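Local coordinates for protein glycerol trinitrate reductase (Agrobacterium tumefaciens, PDB 5EPD) that probably reduces nitrate esters such as glycerol trinitrate with a flavin (FMN) cofactor, as an Old Yellow Enzyme-type TIM barrel here crystallised without its FMN, at residues 166-171 with 214-219; 205-210 with 265-270; 79-84 with 176-181; 86-91 with 125-130; 308-313 with 330-335. One frame throughout, in Å; residues are numbered along the deposited sequence.

Contact 1: residues 166-171 with 214-219; sequences LELEEL and RTDTYG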
# COMPACT_ATOMS: atom_id res chain seq x y z
N LEU A 166 -13.63 16.10 -8.66
CA LEU A 166 -14.36 16.23 -7.39
C LEU A 166 -14.71 17.66 -7.03
O LEU A 166 -13.89 18.56 -7.14
CB LEU A 166 -13.55 15.67 -6.24
CG LEU A 166 -13.55 14.15 -6.21
CD1 LEU A 166 -12.30 13.67 -5.47
CD2 LEU A 166 -14.85 13.60 -5.61
N GLU A 167 -15.95 17.85 -6.57
CA GLU A 167 -16.36 19.14 -6.02
C GLU A 167 -15.56 19.34 -4.73
O GLU A 167 -15.41 18.41 -3.92
CB GLU A 167 -17.88 19.16 -5.71
CG GLU A 167 -18.81 18.88 -6.88
CD GLU A 167 -18.57 19.80 -8.06
OE1 GLU A 167 -18.11 20.94 -7.88
OE2 GLU A 167 -18.85 19.39 -9.21
N LEU A 168 -15.06 20.57 -4.55
CA LEU A 168 -14.38 20.97 -3.32
C LEU A 168 -15.14 20.47 -2.08
O LEU A 168 -14.53 20.01 -1.10
CB LEU A 168 -14.26 22.50 -3.25
CG LEU A 168 -13.46 23.05 -2.07
CD1 LEU A 168 -11.97 22.96 -2.38
CD2 LEU A 168 -13.85 24.49 -1.77
N GLU A 169 -16.46 20.55 -2.14
CA GLU A 169 -17.32 20.17 -1.02
C GLU A 169 -17.16 18.69 -0.62
O GLU A 169 -17.32 18.37 0.56
CB GLU A 169 -18.79 20.45 -1.33
CG GLU A 169 -19.18 21.93 -1.39
CD GLU A 169 -18.45 22.72 -2.48
OE1 GLU A 169 -18.48 22.30 -3.66
OE2 GLU A 169 -17.85 23.77 -2.14
N GLU A 170 -16.87 17.81 -1.59
CA GLU A 170 -16.81 16.34 -1.32
C GLU A 170 -15.55 15.88 -0.53
O GLU A 170 -15.54 14.82 0.11
CB GLU A 170 -16.90 15.57 -2.63
CG GLU A 170 -18.16 15.83 -3.45
CD GLU A 170 -18.10 15.21 -4.84
OE1 GLU A 170 -17.70 15.91 -5.78
OE2 GLU A 170 -18.43 14.00 -5.00
N LEU A 171 -14.51 16.71 -0.56
CA LEU A 171 -13.20 16.32 -0.12
C LEU A 171 -13.19 15.95 1.35
O LEU A 171 -12.68 14.90 1.71
CB LEU A 171 -12.18 17.42 -0.41
CG LEU A 171 -11.97 17.76 -1.89
CD1 LEU A 171 -10.76 18.67 -2.04
CD2 LEU A 171 -11.79 16.52 -2.76
N ARG A 214 -6.50 21.55 -10.98
CA ARG A 214 -7.37 22.42 -10.20
C ARG A 214 -6.76 23.82 -9.91
O ARG A 214 -5.54 24.00 -9.84
CB ARG A 214 -7.69 21.79 -8.85
CG ARG A 214 -8.35 20.42 -8.90
CD ARG A 214 -8.39 19.83 -7.49
NE ARG A 214 -9.52 20.37 -6.73
CZ ARG A 214 -10.77 19.93 -6.84
NH1 ARG A 214 -11.07 18.92 -7.65
NH2 ARG A 214 -11.73 20.48 -6.10
N THR A 215 -7.65 24.78 -9.71
CA THR A 215 -7.28 26.17 -9.39
C THR A 215 -7.81 26.64 -8.04
O THR A 215 -7.66 27.82 -7.70
CB THR A 215 -7.88 27.12 -10.43
OG1 THR A 215 -9.31 27.02 -10.37
CG2 THR A 215 -7.37 26.77 -11.85
N ASP A 216 -8.46 25.73 -7.31
CA ASP A 216 -8.96 26.00 -5.96
C ASP A 216 -7.85 25.66 -4.98
O ASP A 216 -6.70 25.55 -5.40
CB ASP A 216 -10.26 25.24 -5.69
CG ASP A 216 -10.07 23.71 -5.60
OD1 ASP A 216 -8.94 23.18 -5.46
OD2 ASP A 216 -11.11 23.02 -5.65
N THR A 217 -8.17 25.50 -3.69
CA THR A 217 -7.15 25.33 -2.65
C THR A 217 -6.44 23.97 -2.66
O THR A 217 -5.43 23.78 -1.94
CB THR A 217 -7.71 25.55 -1.22
OG1 THR A 217 -8.97 24.89 -1.07
CG2 THR A 217 -7.89 27.05 -0.92
N TYR A 218 -6.95 23.03 -3.45
CA TYR A 218 -6.38 21.68 -3.56
C TYR A 218 -5.54 21.51 -4.84
O TYR A 218 -5.20 20.39 -5.21
CB TYR A 218 -7.50 20.64 -3.46
CG TYR A 218 -8.02 20.50 -2.05
CD1 TYR A 218 -9.00 21.36 -1.55
CD2 TYR A 218 -7.48 19.57 -1.20
CE1 TYR A 218 -9.45 21.24 -0.24
CE2 TYR A 218 -7.92 19.45 0.10
CZ TYR A 218 -8.91 20.28 0.57
OH TYR A 218 -9.29 20.12 1.88
N GLY A 219 -5.21 22.62 -5.49
CA GLY A 219 -4.32 22.62 -6.65
C GLY A 219 -3.68 23.97 -6.91
O GLY A 219 -4.00 24.96 -6.26
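R214 reaches across to L166 and ties two surface loops together at one carbonyl oxygen. From its backbone, CB sets out toward residues 166-171, and a bend at chi3 (82°) then turns the head group. R214 NE faces back into its own segment and donates to D216 OD1 at 3.1 Å, while R214 NH2 meets the syn lone pair of D216 OD2 at 2.7 Å, which makes a side-on salt bridge. The far end grips L166 O with both terminal nitrogens, R214 NH1 at 2.9 Å and R214 NH2 at 3.1 Å. That oxygen lies only 2° out of the guanidinium plane, so the group is held flat and its rotation fixed; NH1 also donates to P142 O. The carboxylate is itself fixed, because Y218 N donates to D216 OD1 at 2.8 Å in an Asx turn, from the face opposite NE. Beside this polar knot, L171 CD1 lies over one face of the Y218 ring and L168 CD1 meets its edge, 3.5 Å from Y218 CD1, while Y218 OH bonds to E231. The contact sets the loop leading into helix 171-187 against the loop after helix 202-207, whose F206 touches L171, R214 and Y218.

Contact 2: residues 205-210 with 265-270; sequences QFAKDG and TQYDYI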
# COMPACT_ATOMS: atom_id res chain seq x y z
N GLN A 205 -2.69 11.62 -7.41
CA GLN A 205 -3.29 12.36 -8.51
C GLN A 205 -3.35 13.83 -8.12
O GLN A 205 -3.16 14.70 -8.95
CB GLN A 205 -4.70 11.86 -8.83
CG GLN A 205 -4.75 10.60 -9.66
CD GLN A 205 -6.01 9.81 -9.38
OE1 GLN A 205 -7.12 10.37 -9.34
NE2 GLN A 205 -5.86 8.51 -9.19
N PHE A 206 -3.64 14.09 -6.84
CA PHE A 206 -3.70 15.44 -6.30
C PHE A 206 -2.30 16.04 -6.16
O PHE A 206 -2.11 17.22 -6.48
CB PHE A 206 -4.40 15.46 -4.92
CG PHE A 206 -5.90 15.66 -4.98
CD1 PHE A 206 -6.75 14.59 -5.19
CD2 PHE A 206 -6.46 16.93 -4.83
CE1 PHE A 206 -8.13 14.77 -5.24
CE2 PHE A 206 -7.84 17.12 -4.88
CZ PHE A 206 -8.68 16.03 -5.08
N ALA A 207 -1.36 15.24 -5.66
CA ALA A 207 0.00 15.66 -5.44
C ALA A 207 0.80 16.06 -6.70
O ALA A 207 1.61 17.00 -6.67
CB ALA A 207 0.75 14.57 -4.69
N LYS A 208 0.58 15.34 -7.80
CA LYS A 208 1.33 15.55 -9.06
C LYS A 208 0.56 16.40 -10.10
O LYS A 208 -0.59 16.13 -10.43
CB LYS A 208 1.77 14.19 -9.63
CG LYS A 208 2.81 13.52 -8.75
CD LYS A 208 3.30 12.18 -9.28
CE LYS A 208 4.44 11.65 -8.42
NZ LYS A 208 4.86 10.27 -8.79
N ASP A 209 1.24 17.41 -10.65
CA ASP A 209 0.62 18.36 -11.59
C ASP A 209 0.26 17.79 -12.95
O ASP A 209 -0.53 18.39 -13.71
CB ASP A 209 1.48 19.62 -11.78
CG ASP A 209 2.92 19.33 -12.26
OD1 ASP A 209 3.33 18.19 -12.54
OD2 ASP A 209 3.67 20.32 -12.32
N GLY A 210 0.80 16.61 -13.27
CA GLY A 210 0.39 15.89 -14.47
C GLY A 210 -1.07 15.52 -14.46
O GLY A 210 -1.67 15.35 -15.51
N THR A 265 10.95 19.21 -5.16
CA THR A 265 10.27 20.26 -4.41
C THR A 265 8.98 19.72 -3.79
O THR A 265 8.68 19.95 -2.61
CB THR A 265 9.91 21.46 -5.32
OG1 THR A 265 11.11 21.93 -5.97
CG2 THR A 265 9.29 22.59 -4.51
N GLN A 266 8.22 18.99 -4.61
CA GLN A 266 6.93 18.47 -4.19
C GLN A 266 7.08 17.56 -2.98
O GLN A 266 6.28 17.66 -2.02
CB GLN A 266 6.26 17.71 -5.35
CG GLN A 266 4.81 17.29 -5.10
CD GLN A 266 3.85 18.45 -4.88
OE1 GLN A 266 3.49 19.18 -5.83
NE2 GLN A 266 3.41 18.63 -3.62
N TYR A 267 8.09 16.67 -3.02
CA TYR A 267 8.18 15.58 -2.01
C TYR A 267 9.06 15.92 -0.82
O TYR A 267 8.90 15.32 0.25
CB TYR A 267 8.53 14.23 -2.65
CG TYR A 267 7.31 13.59 -3.29
CD1 TYR A 267 6.92 13.93 -4.59
CD2 TYR A 267 6.51 12.68 -2.59
CE1 TYR A 267 5.78 13.40 -5.17
CE2 TYR A 267 5.37 12.13 -3.16
CZ TYR A 267 5.00 12.50 -4.45
OH TYR A 267 3.88 12.00 -5.04
N ASP A 268 9.97 16.89 -0.99
CA ASP A 268 10.65 17.52 0.16
C ASP A 268 9.61 18.21 1.04
O ASP A 268 9.66 18.09 2.28
CB ASP A 268 11.66 18.58 -0.30
CG ASP A 268 12.90 18.00 -0.90
OD1 ASP A 268 13.15 16.78 -0.77
OD2 ASP A 268 13.64 18.77 -1.52
N TYR A 269 8.70 18.95 0.40
CA TYR A 269 7.59 19.60 1.11
C TYR A 269 6.71 18.60 1.88
O TYR A 269 6.51 18.72 3.10
CB TYR A 269 6.70 20.40 0.15
CG TYR A 269 5.54 21.06 0.89
CD1 TYR A 269 5.76 22.21 1.65
CD2 TYR A 269 4.25 20.50 0.88
CE1 TYR A 269 4.72 22.81 2.36
CE2 TYR A 269 3.21 21.10 1.59
CZ TYR A 269 3.45 22.26 2.33
OH TYR A 269 2.44 22.90 3.05
N ILE A 270 6.18 17.61 1.14
CA ILE A 270 5.33 16.55 1.70
C ILE A 270 6.01 15.82 2.86
O ILE A 270 5.39 15.60 3.90
CB ILE A 270 4.87 15.54 0.61
CG1 ILE A 270 3.72 16.15 -0.21
CG2 ILE A 270 4.38 14.22 1.23
CD1 ILE A 270 3.63 15.64 -1.63
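A207, in the last turn of its helix, turns its methyl group toward Y267 and I270: A207 CB lies 4.1 Å from Y267 OH and 4.3 Å from I270 CD1. Its carbonyl comes up against the amide of Q266, with A207 O 3.0 Å from Q266 OE1. Two acceptors meet there without a bond; OE1 instead takes a hydrogen bond from NE of R225, whose positive charge probably offsets the repulsion of the two oxygens. A bend at chi2 (62°) brings the Q266 amide to this spot. Next in sequence, K208 leaves the helical conformation and sends out an extended chain that crosses the Y267 side chain at about a right angle, K208 CE passing 3.4 Å from Y267 OH. Its ammonium group continues to E204, in a salt bridge, and to S253 and the carbonyl of S250. Helices 202-207 and 263-276, which follow TIM-barrel strands 193-196 and 245-249, thus pack together outside the barrel; M229 of helix 227-240 touches both A207 and I270, and L303 of helix 300-306 touches Y267.

Contact 3: residues 79-84 with 176-181; sequences TQISQQ and DDFRKA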
# COMPACT_ATOMS: atom_id res chain seq x y z
N THR A 79 -6.48 -1.93 0.04
CA THR A 79 -7.79 -2.27 0.56
C THR A 79 -8.65 -0.96 0.58
O THR A 79 -8.38 -0.02 1.35
CB THR A 79 -7.64 -2.94 1.96
OG1 THR A 79 -7.10 -4.27 1.80
CG2 THR A 79 -8.98 -3.01 2.74
N GLN A 80 -9.64 -0.90 -0.31
CA GLN A 80 -10.51 0.29 -0.48
C GLN A 80 -11.33 0.68 0.76
O GLN A 80 -11.92 -0.17 1.46
CB GLN A 80 -11.48 0.12 -1.63
CG GLN A 80 -12.42 -1.07 -1.46
CD GLN A 80 -12.05 -2.26 -2.32
OE1 GLN A 80 -10.88 -2.47 -2.66
NE2 GLN A 80 -13.04 -3.05 -2.67
N ILE A 81 -11.37 1.99 0.98
CA ILE A 81 -12.10 2.60 2.09
C ILE A 81 -13.62 2.81 1.78
O ILE A 81 -14.43 3.03 2.69
CB ILE A 81 -11.42 3.92 2.47
CG1 ILE A 81 -11.52 4.95 1.33
CG2 ILE A 81 -9.97 3.64 2.85
CD1 ILE A 81 -10.98 6.33 1.69
N SER A 82 -13.97 2.75 0.49
CA SER A 82 -15.34 2.91 -0.01
C SER A 82 -15.39 2.22 -1.36
O SER A 82 -14.34 1.91 -1.92
CB SER A 82 -15.63 4.38 -0.23
OG SER A 82 -14.71 4.93 -1.16
N GLN A 83 -16.57 1.99 -1.90
CA GLN A 83 -16.67 1.40 -3.26
C GLN A 83 -16.25 2.41 -4.34
O GLN A 83 -15.80 2.03 -5.44
CB GLN A 83 -18.08 0.89 -3.51
CG GLN A 83 -18.26 0.07 -4.76
CD GLN A 83 -19.73 -0.17 -5.03
OE1 GLN A 83 -20.51 -0.31 -4.09
NE2 GLN A 83 -20.13 -0.18 -6.29
N GLN A 84 -16.42 3.68 -4.01
CA GLN A 84 -15.97 4.77 -4.84
C GLN A 84 -14.46 4.62 -5.08
O GLN A 84 -13.95 4.77 -6.22
CB GLN A 84 -16.27 6.11 -4.16
CG GLN A 84 -15.96 7.31 -5.05
CD GLN A 84 -15.95 8.62 -4.29
OE1 GLN A 84 -15.02 8.93 -3.53
NE2 GLN A 84 -16.99 9.42 -4.51
N ASP A 176 -12.89 11.80 5.62
CA ASP A 176 -13.59 11.07 6.65
C ASP A 176 -13.72 9.58 6.38
O ASP A 176 -13.75 8.78 7.32
CB ASP A 176 -14.98 11.64 6.93
CG ASP A 176 -15.48 11.24 8.30
OD1 ASP A 176 -14.77 11.57 9.28
OD2 ASP A 176 -16.54 10.59 8.42
N ASP A 177 -13.80 9.20 5.10
CA ASP A 177 -13.80 7.77 4.74
C ASP A 177 -12.48 7.11 5.09
O ASP A 177 -12.49 5.97 5.53
CB ASP A 177 -14.05 7.59 3.25
CG ASP A 177 -15.44 8.01 2.84
OD1 ASP A 177 -16.30 8.11 3.74
OD2 ASP A 177 -15.66 8.26 1.64
N PHE A 178 -11.36 7.82 4.91
CA PHE A 178 -10.06 7.35 5.40
C PHE A 178 -10.03 7.29 6.93
O PHE A 178 -9.53 6.31 7.51
CB PHE A 178 -8.90 8.23 4.94
CG PHE A 178 -8.42 7.94 3.55
CD1 PHE A 178 -7.56 6.88 3.30
CD2 PHE A 178 -8.78 8.75 2.48
CE1 PHE A 178 -7.08 6.62 2.01
CE2 PHE A 178 -8.32 8.51 1.19
CZ PHE A 178 -7.46 7.44 0.95
N ARG A 179 -10.52 8.35 7.57
CA ARG A 179 -10.54 8.41 9.03
C ARG A 179 -11.27 7.20 9.59
O ARG A 179 -10.77 6.50 10.47
CB ARG A 179 -11.23 9.69 9.53
CG ARG A 179 -10.94 9.99 11.01
CD ARG A 179 -11.96 10.93 11.66
NE ARG A 179 -13.34 10.60 11.27
CZ ARG A 179 -14.13 9.69 11.86
NH1 ARG A 179 -13.72 8.98 12.91
NH2 ARG A 179 -15.36 9.49 11.40
N LYS A 180 -12.45 6.95 9.06
CA LYS A 180 -13.29 5.86 9.51
C LYS A 180 -12.62 4.53 9.13
O LYS A 180 -12.60 3.58 9.93
CB LYS A 180 -14.68 6.02 8.88
CG LYS A 180 -15.79 5.15 9.40
CD LYS A 180 -16.88 5.04 8.33
CE LYS A 180 -16.56 3.98 7.26
NZ LYS A 180 -16.95 4.36 5.87
N ALA A 181 -12.03 4.46 7.94
CA ALA A 181 -11.37 3.22 7.52
C ALA A 181 -10.19 2.84 8.43
O ALA A 181 -9.95 1.67 8.67
CB ALA A 181 -10.95 3.26 6.05
O HOH W 1 -14.11 4.05 5.30
O HOH W 2 -14.43 7.62 -0.65
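A water bridges I81 and K180, donating to I81 O at 2.8 Å and accepting from K180 NZ at 2.9 Å; it also donates to D177 O, in an unusually short bond whose length is doubtful. The setting is the TIM barrel: residues 79-84 carry barrel strand 73-80 into the loop that follows it, and residues 176-181 belong to helix 171-187 on the barrel's outside. A second water links D177 to S82 and Q84, donating to D177 OD2 at 2.7 Å and to Q84 OE1 and accepting from S82 OG at 2.8 Å. S82 OG also bonds to the backbone N of G85, which positions the hydroxyl. No direct hydrogen bond spans the segments, and the apolar part rests on I81. Its CG1 branch stands between the backbone N and the carbonyl carbon (chi1 65°) and delivers CD1 over the centre of the F178 ring, a CH-pi contact 3.4 Å from I81 CD1 to the ring centroid. F178 and A181 also touch L121 of strand 117-122, the next strand of the barrel. The other branch of the isoleucine fits closely against the helix, I81 CG2 lying 3.4 Å from A181 CB, tighter than usual for two carbons.

Contact 4: residues 86-91 with 125-130; sequences QGYQDT and GRISHV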
# COMPACT_ATOMS: atom_id res chain seq x y z
N GLN A 86 -12.76 1.86 -5.07
CA GLN A 86 -12.37 0.57 -5.68
C GLN A 86 -12.03 0.76 -7.16
O GLN A 86 -12.78 1.44 -7.90
CB GLN A 86 -13.47 -0.49 -5.55
CG GLN A 86 -13.02 -1.92 -5.94
CD GLN A 86 -14.14 -2.98 -5.94
OE1 GLN A 86 -15.18 -2.81 -5.30
NE2 GLN A 86 -13.92 -4.08 -6.66
N GLY A 87 -10.93 0.15 -7.59
CA GLY A 87 -10.45 0.28 -9.00
C GLY A 87 -10.15 -1.00 -9.75
O GLY A 87 -10.02 -1.00 -10.96
N TYR A 88 -10.00 -2.08 -9.01
CA TYR A 88 -9.79 -3.43 -9.58
C TYR A 88 -10.83 -4.38 -8.98
O TYR A 88 -11.21 -4.22 -7.80
CB TYR A 88 -8.39 -3.93 -9.22
CG TYR A 88 -7.30 -2.99 -9.64
CD1 TYR A 88 -6.97 -1.90 -8.88
CD2 TYR A 88 -6.60 -3.21 -10.81
CE1 TYR A 88 -5.95 -1.04 -9.27
CE2 TYR A 88 -5.58 -2.39 -11.21
CZ TYR A 88 -5.26 -1.30 -10.43
OH TYR A 88 -4.24 -0.46 -10.87
N GLN A 89 -11.29 -5.35 -9.77
CA GLN A 89 -12.27 -6.32 -9.26
C GLN A 89 -11.74 -7.13 -8.07
O GLN A 89 -10.53 -7.46 -7.99
CB GLN A 89 -12.70 -7.28 -10.36
CG GLN A 89 -11.58 -8.10 -11.00
CD GLN A 89 -12.13 -9.10 -12.02
OE1 GLN A 89 -12.84 -8.74 -12.99
NE2 GLN A 89 -11.83 -10.39 -11.80
N ASP A 90 -12.63 -7.45 -7.14
CA ASP A 90 -12.32 -8.44 -6.09
C ASP A 90 -11.15 -8.07 -5.21
O ASP A 90 -10.49 -8.93 -4.65
CB ASP A 90 -12.10 -9.82 -6.74
CG ASP A 90 -13.30 -10.26 -7.52
OD1 ASP A 90 -14.42 -10.10 -6.96
OD2 ASP A 90 -13.14 -10.75 -8.67
N THR A 91 -10.91 -6.77 -5.08
CA THR A 91 -10.05 -6.29 -4.05
C THR A 91 -10.94 -6.10 -2.79
O THR A 91 -12.11 -5.78 -2.89
CB THR A 91 -9.32 -4.99 -4.48
OG1 THR A 91 -10.25 -3.93 -4.61
CG2 THR A 91 -8.61 -5.16 -5.81
N GLY A 125 -9.00 6.69 -6.97
CA GLY A 125 -9.30 7.86 -7.78
C GLY A 125 -9.67 7.45 -9.20
O GLY A 125 -10.52 6.58 -9.40
N ARG A 126 -9.01 8.06 -10.18
CA ARG A 126 -9.39 7.85 -11.60
C ARG A 126 -9.01 6.48 -12.17
O ARG A 126 -9.44 6.14 -13.30
CB ARG A 126 -8.80 8.93 -12.48
CG ARG A 126 -7.30 8.83 -12.65
CD ARG A 126 -6.73 10.10 -13.22
NE ARG A 126 -5.29 9.96 -13.41
CZ ARG A 126 -4.55 10.67 -14.26
NH1 ARG A 126 -5.07 11.63 -15.04
NH2 ARG A 126 -3.25 10.43 -14.31
N ILE A 127 -8.21 5.70 -11.41
CA ILE A 127 -7.82 4.35 -11.84
C ILE A 127 -8.90 3.36 -11.39
O ILE A 127 -8.72 2.57 -10.45
CB ILE A 127 -6.42 3.97 -11.32
CG1 ILE A 127 -5.40 5.01 -11.80
CG2 ILE A 127 -5.98 2.61 -11.85
CD1 ILE A 127 -4.00 4.75 -11.31
N SER A 128 -10.04 3.45 -12.09
CA SER A 128 -11.19 2.57 -11.89
C SER A 128 -12.02 2.46 -13.17
O SER A 128 -11.62 2.97 -14.23
CB SER A 128 -12.07 3.09 -10.74
OG SER A 128 -13.06 2.14 -10.38
N HIS A 129 -13.15 1.79 -13.07
CA HIS A 129 -14.02 1.60 -14.23
C HIS A 129 -15.45 1.75 -13.74
O HIS A 129 -15.76 1.40 -12.60
CB HIS A 129 -13.79 0.22 -14.83
CG HIS A 129 -14.41 0.02 -16.18
ND1 HIS A 129 -15.71 -0.40 -16.35
CD2 HIS A 129 -13.89 0.14 -17.43
CE1 HIS A 129 -15.98 -0.50 -17.64
NE2 HIS A 129 -14.89 -0.19 -18.32
N VAL A 130 -16.31 2.30 -14.58
CA VAL A 130 -17.74 2.49 -14.25
C VAL A 130 -18.39 1.24 -13.68
O VAL A 130 -19.15 1.30 -12.72
CB VAL A 130 -18.56 3.06 -15.46
CG1 VAL A 130 -18.22 4.52 -15.68
CG2 VAL A 130 -18.31 2.28 -16.75
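S128 and Q86 make the hydrogen bond across this pair of loops: S128 OG donates to Q86 O at 2.6 Å, in the carbonyl plane and on a lone pair. The hydroxyl stands opposite the backbone N (chi1 -171°), which aims it at the facing chain, and it has a further bond with NE2 of Q133. A second polar bond braces residues 86-91 from within. The extended side chain of Q86 runs alongside its own segment, and Q86 NE2 donates to Y88 O at 2.9 Å, nearly straight at 167°, although it approaches from above the carbonyl plane. Both loops extend from the C-terminal ends of neighbouring barrel strands, 73-80 and 117-122, the end at which TIM barrels, Old Yellow Enzymes included, carry their active sites. Backbone meets backbone at G87, whose CA makes a C-H...O contact of 3.2 Å with I127 O; I127 is the centre of an inverse gamma turn. That oxygen occupies the direction a side chain would take, and G87 CA comes within 3.8 Å of S128 CA. Apolar contact is slight: the Y88 and I127 side chains run alongside each other in the same direction, I127 CG2 4.2 Å from Y88 CZ. The Y88 hydroxyl is hydrogen-bonded to that of Y201.

Contact 5: residues 308-313 with 330-335; sequences SRTYIA and RADLIA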
# COMPACT_ATOMS: atom_id res chain seq x y z
N SER A 308 12.26 12.02 10.43
CA SER A 308 13.01 11.75 11.64
C SER A 308 12.71 10.35 12.23
O SER A 308 13.37 9.93 13.17
CB SER A 308 12.69 12.85 12.66
OG SER A 308 11.45 12.60 13.32
N ARG A 309 11.71 9.66 11.71
CA ARG A 309 11.37 8.30 12.15
C ARG A 309 11.78 7.27 11.08
O ARG A 309 12.69 7.52 10.29
CB ARG A 309 9.87 8.24 12.44
CG ARG A 309 9.48 8.43 13.90
CD ARG A 309 9.43 9.88 14.30
NE ARG A 309 8.89 10.00 15.65
CZ ARG A 309 8.20 11.04 16.13
NH1 ARG A 309 7.92 12.11 15.38
NH2 ARG A 309 7.78 11.02 17.39
N THR A 310 11.10 6.12 11.05
CA THR A 310 11.39 5.03 10.10
C THR A 310 11.19 5.34 8.61
O THR A 310 10.20 5.96 8.18
CB THR A 310 10.54 3.81 10.44
OG1 THR A 310 10.71 3.51 11.82
CG2 THR A 310 10.92 2.59 9.58
N TYR A 311 12.18 4.91 7.82
CA TYR A 311 12.10 4.94 6.36
C TYR A 311 12.06 3.46 5.93
O TYR A 311 12.94 2.66 6.27
CB TYR A 311 13.32 5.66 5.81
CG TYR A 311 13.38 5.92 4.32
CD1 TYR A 311 13.61 4.89 3.39
CD2 TYR A 311 13.31 7.23 3.82
CE1 TYR A 311 13.72 5.16 2.02
CE2 TYR A 311 13.43 7.52 2.46
CZ TYR A 311 13.63 6.50 1.56
OH TYR A 311 13.74 6.84 0.22
N ILE A 312 10.98 3.09 5.25
CA ILE A 312 10.89 1.79 4.61
C ILE A 312 11.21 1.99 3.13
O ILE A 312 10.49 2.71 2.42
CB ILE A 312 9.49 1.17 4.74
CG1 ILE A 312 9.07 1.15 6.21
CG2 ILE A 312 9.48 -0.22 4.11
CD1 ILE A 312 7.71 0.53 6.47
N ALA A 313 12.29 1.35 2.68
CA ALA A 313 12.68 1.40 1.28
C ALA A 313 12.17 0.18 0.48
O ALA A 313 12.17 -0.97 0.97
CB ALA A 313 14.20 1.50 1.18
N ARG A 330 20.66 4.43 4.98
CA ARG A 330 19.68 4.94 4.00
C ARG A 330 18.23 4.56 4.33
O ARG A 330 17.30 5.31 3.99
CB ARG A 330 20.00 4.41 2.60
CG ARG A 330 21.39 4.78 2.12
CD ARG A 330 21.89 3.83 1.04
NE ARG A 330 22.69 4.56 0.07
CZ ARG A 330 22.24 5.04 -1.10
NH1 ARG A 330 20.98 4.85 -1.49
NH2 ARG A 330 23.07 5.71 -1.89
N ALA A 331 18.05 3.41 4.99
CA ALA A 331 16.74 2.94 5.42
C ALA A 331 16.84 2.15 6.69
O ALA A 331 17.93 1.69 7.07
CB ALA A 331 16.08 2.09 4.36
N ASP A 332 15.69 1.97 7.33
CA ASP A 332 15.56 1.17 8.55
C ASP A 332 14.92 -0.21 8.31
O ASP A 332 15.21 -1.16 9.03
CB ASP A 332 14.69 1.96 9.52
CG ASP A 332 15.18 3.38 9.69
OD1 ASP A 332 16.37 3.52 10.05
OD2 ASP A 332 14.40 4.34 9.43
N LEU A 333 14.05 -0.30 7.30
CA LEU A 333 13.41 -1.54 6.88
C LEU A 333 13.49 -1.65 5.35
O LEU A 333 13.60 -0.63 4.65
CB LEU A 333 11.96 -1.56 7.34
CG LEU A 333 11.73 -1.26 8.83
CD1 LEU A 333 10.25 -1.17 9.13
CD2 LEU A 333 12.37 -2.35 9.68
N ILE A 334 13.45 -2.87 4.83
CA ILE A 334 13.39 -3.04 3.39
C ILE A 334 12.21 -3.95 3.06
O ILE A 334 12.01 -4.99 3.70
CB ILE A 334 14.74 -3.45 2.77
CG1 ILE A 334 14.56 -4.02 1.36
CG2 ILE A 334 15.45 -4.47 3.63
CD1 ILE A 334 15.56 -3.49 0.36
N ALA A 335 11.40 -3.49 2.09
CA ALA A 335 10.18 -4.15 1.69
C ALA A 335 10.45 -4.85 0.37
O ALA A 335 10.98 -4.23 -0.53
CB ALA A 335 9.05 -3.15 1.54
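Y311 and D332 bind each other twice. Y311 N donates to D332 OD2 at 2.8 Å, meeting the carboxylate oxygen on its anti side, and D332 N returns a bond of 3.0 Å to Y311 O, in the carbonyl plane. L333 N adds a weak bond to the same Y311 O, so one backbone oxygen serves two successive amides. The aspartate side chain stands in for backbone at the start of the pairing; its other oxygen, OD1, forms a salt bridge with R304. Regular parallel pairing then takes over: A313 N donates to L333 O at 3.1 Å, and A335 N to A313 O at 2.9 Å and almost straight (173°). Around this ladder the side chains pack on both faces. On one, I312 uses both branches, CG1 lying 3.9 Å from L333 CD1 and CG2 the same distance from A335 CB. On the face of A313 and I334, A313 CB meets A331 CB of the preceding loop at 3.7 Å, and I334 turns to A322 and L326 of helix 319-327. Apart from these, the R330 carbonyl oxygen lies over the rim of one face of the Y311 ring. The strands run parallel, crossing at -30°, and helix 319-327 lies between them in sequence: a beta-alpha-beta unit, the seventh and eighth strands of the TIM barrel, with I334 bonding onward to R40 and V42 to close the cylinder.

In the fold
All five contacts belong to one eight-stranded parallel barrel and its surroundings. Along the chain, contact 4 is nested within the span closed by contact 3, their centres about 13 Å apart, with Q80 and T91 joining them through a probable hydrogen bond. Contacts 1 and 2 interleave and touch through F206, their centres about 15 Å apart; Q205 probably bonds to R126, linking contact 2 to contact 4. Contact 5 comes last, its centre about 33 Å from that of contact 1, across the chain's centre from contacts 3 and 4. Contacts 3 and 4 thus lie at the strand ends where Old Yellow Enzymes bind FMN, contact 5 helps complete the barrel, and contacts 1 and 2 join its outer helices and loops.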